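Local coordinates for protein tungsten-containing formylmethanofuran dehydrogenase 2 subunit C (Methanothermobacter wolfeii, PDB 5T5I) that is subunit C of a tungsten-containing formylmethanofuran dehydrogenase, a complex that probably interconverts carbon dioxide and formylmethanofuran in methanogenic archaea, at residues Q119-G123 / G124-I128. Residues are numbered along the deposited sequence; the frame is centred on the assembly and turned at random.
Sequences QDMRG and GEIEI
With CG turned opposite the backbone N (chi1 -170°) and the rest of the chain extended, Met121 reaches across the bend at Gly123 and Gly124 to meet Ile126, whose CG1 lies opposite its own carbonyl carbon (chi1 -64°). The bend is a corner of one coil of a parallel beta-helix: it leads from the loop after strand 106-109 into strand 125-128, one rung of the stack. The methyl CE of Met121 settles over the face of the peptide joining Gly124 and Glu125, 3.4 Å from Gly124 O and 3.7 Å from Glu125 N. It also meets the flank of the isoleucine, with Met121 CE 3.9 Å from Ile126 CG1. The two side chains run past each other in opposite directions and touch alongside, through van der Waals contact; no hydrogen bond joins the two segments. Gly124 takes a positive phi (88°), readily reached by glycine, where a CB would press against Gly123 O; Gly123 before it is nearly extended. Neighbouring coils complete the buried setting: Met121 also touches Ile152 of strand 151-154, and Ile126 touches Met102. At the start of the loop segment, Gln119 NE2 hydrogen-bonds to the carbonyl O of Ser139, a residue of the calcium site, linking this coil to the metal-binding loop. Deeper along the methionine, Met121 SD lies 4.1 Å from Ile126 CD1.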
ATOM      1  N   GLN C 119      22.595  15.948  37.627  1.00 24.05           N
ATOM      2  CA  GLN C 119      21.424  15.290  38.237  1.00 23.63           C
ATOM      3  C   GLN C 119      21.055  16.040  39.523  1.00 27.29           C
ATOM      4  O   GLN C 119      21.957  16.407  40.284  1.00 26.62           O
ATOM      5  CB  GLN C 119      21.749  13.838  38.577  1.00 25.37           C
ATOM      6  CG  GLN C 119      20.619  13.065  39.314  1.00 23.83           C
ATOM      7  CD  GLN C 119      21.081  11.673  39.664  1.00 33.81           C
ATOM      8  OE1 GLN C 119      22.224  11.475  40.072  1.00 25.90           O
ATOM      9  NE2 GLN C 119      20.245  10.663  39.446  1.00 26.17           N
ATOM     10  N   ASP C 120      19.755  16.328  39.732  1.00 23.49           N
ATOM     11  CA  ASP C 120      19.273  17.050  40.932  1.00 24.11           C
ATOM     12  C   ASP C 120      19.910  18.453  41.158  1.00 24.88           C
ATOM     13  O   ASP C 120      19.991  18.904  42.297  1.00 23.75           O
ATOM     14  CB  ASP C 120      19.472  16.196  42.212  1.00 25.00           C
ATOM     15  CG  ASP C 120      18.596  14.973  42.269  1.00 32.94           C
ATOM     16  OD1 ASP C 120      17.390  15.105  42.004  1.00 31.71           O
ATOM     17  OD2 ASP C 120      19.101  13.907  42.673  1.00 33.94           O
ATOM     18  N   MET C 121      20.322  19.150  40.098  1.00 22.36           N
ATOM     19  CA  MET C 121      20.961  20.468  40.226  1.00 22.29           C
ATOM     20  C   MET C 121      20.012  21.474  40.895  1.00 26.07           C
ATOM     21  O   MET C 121      18.806  21.450  40.634  1.00 24.23           O
ATOM     22  CB  MET C 121      21.383  20.972  38.838  1.00 23.98           C
ATOM     23  CG  MET C 121      22.258  22.205  38.837  1.00 27.06           C
ATOM     24  SD  MET C 121      22.698  22.601  37.120  1.00 30.55           S
ATOM     25  CE  MET C 121      24.011  23.784  37.380  1.00 28.56           C
ATOM     26  N   ARG C 122      20.560  22.315  41.783  1.00 24.37           N
ATOM     27  CA  ARG C 122      19.802  23.356  42.492  1.00 25.02           C
ATOM     28  C   ARG C 122      20.196  24.773  42.025  1.00 27.84           C
ATOM     29  O   ARG C 122      19.361  25.672  42.078  1.00 27.24           O
ATOM     30  CB  ARG C 122      19.985  23.243  44.021  1.00 27.64           C
ATOM     31  CG  ARG C 122      20.148  21.824  44.597  1.00 38.03           C
ATOM     32  CD  ARG C 122      18.928  21.290  45.291  1.00 53.05           C
ATOM     33  NE  ARG C 122      17.871  20.965  44.332  1.00 63.76           N
ATOM     34  CZ  ARG C 122      17.277  19.778  44.169  1.00 69.98           C
ATOM     35  NH1 ARG C 122      17.618  18.739  44.929  1.00 55.97           N
ATOM     36  NH2 ARG C 122      16.336  19.621  43.249  1.00 48.94           N
ATOM     37  N   GLY C 123      21.455  24.966  41.634  1.00 24.56           N
ATOM     38  CA  GLY C 123      21.961  26.266  41.191  1.00 25.00           C
ATOM     39  C   GLY C 123      23.354  26.204  40.595  1.00 30.33           C
ATOM     40  O   GLY C 123      23.995  25.146  40.613  1.00 29.08           O
ATOM     41  N   GLY C 124      23.814  27.337  40.074  1.00 27.47           N
ATOM     42  CA  GLY C 124      25.120  27.432  39.434  1.00 27.69           C
ATOM     43  C   GLY C 124      25.063  27.090  37.958  1.00 30.59           C
ATOM     44  O   GLY C 124      24.000  27.182  37.327  1.00 28.82           O
ATOM     45  N   GLU C 125      26.218  26.723  37.388  1.00 28.55           N
ATOM     46  CA  GLU C 125      26.347  26.459  35.957  1.00 27.44           C
ATOM     47  C   GLU C 125      27.241  25.286  35.668  1.00 29.12           C
ATOM     48  O   GLU C 125      28.277  25.132  36.302  1.00 29.61           O
ATOM     49  CB  GLU C 125      26.972  27.671  35.228  1.00 29.85           C
ATOM     50  CG  GLU C 125      26.199  28.976  35.280  1.00 42.09           C
ATOM     51  CD  GLU C 125      27.060  30.164  34.884  1.00 65.67           C
ATOM     52  OE1 GLU C 125      27.267  30.391  33.671  1.00 52.31           O
ATOM     53  OE2 GLU C 125      27.602  30.821  35.801  1.00 66.60           O
ATOM     54  N   ILE C 126      26.875  24.504  34.651  1.00 25.51           N
ATOM     55  CA  ILE C 126      27.661  23.396  34.106  1.00 25.44           C
ATOM     56  C   ILE C 126      27.764  23.670  32.615  1.00 29.55           C
ATOM     57  O   ILE C 126      26.744  23.934  31.973  1.00 29.12           O
ATOM     58  CB  ILE C 126      27.026  22.005  34.360  1.00 28.13           C
ATOM     59  CG1 ILE C 126      26.973  21.712  35.878  1.00 28.56           C
ATOM     60  CG2 ILE C 126      27.816  20.890  33.615  1.00 29.10           C
ATOM     61  CD1 ILE C 126      26.161  20.492  36.262  1.00 30.13           C
ATOM     62  N   GLU C 127      28.973  23.598  32.060  1.00 27.69           N
ATOM     63  CA  GLU C 127      29.199  23.798  30.629  1.00 27.20           C
ATOM     64  C   GLU C 127      30.043  22.632  30.116  1.00 30.24           C
ATOM     65  O   GLU C 127      31.140  22.421  30.618  1.00 29.53           O
ATOM     66  CB  GLU C 127      29.889  25.146  30.358  1.00 29.27           C
ATOM     67  CG  GLU C 127      29.947  25.474  28.880  1.00 36.88           C
ATOM     68  CD  GLU C 127      30.197  26.935  28.558  1.00 58.36           C
ATOM     69  OE1 GLU C 127      30.861  27.629  29.362  1.00 45.37           O
ATOM     70  OE2 GLU C 127      29.726  27.385  27.490  1.00 54.25           O
ATOM     71  N   ILE C 128      29.502  21.833  29.176  1.00 26.97           N
ATOM     72  CA  ILE C 128      30.188  20.664  28.605  1.00 26.45           C
ATOM     73  C   ILE C 128      30.469  21.001  27.147  1.00 29.76           C
ATOM     74  O   ILE C 128      29.524  21.205  26.388  1.00 27.95           O
ATOM     75  CB  ILE C 128      29.327  19.384  28.784  1.00 28.31           C
ATOM     76  CG1 ILE C 128      29.151  19.059  30.296  1.00 28.93           C
ATOM     77  CG2 ILE C 128      29.942  18.177  28.056  1.00 27.03           C
ATOM     78  CD1 ILE C 128      27.918  18.260  30.637  1.00 30.04           C
TER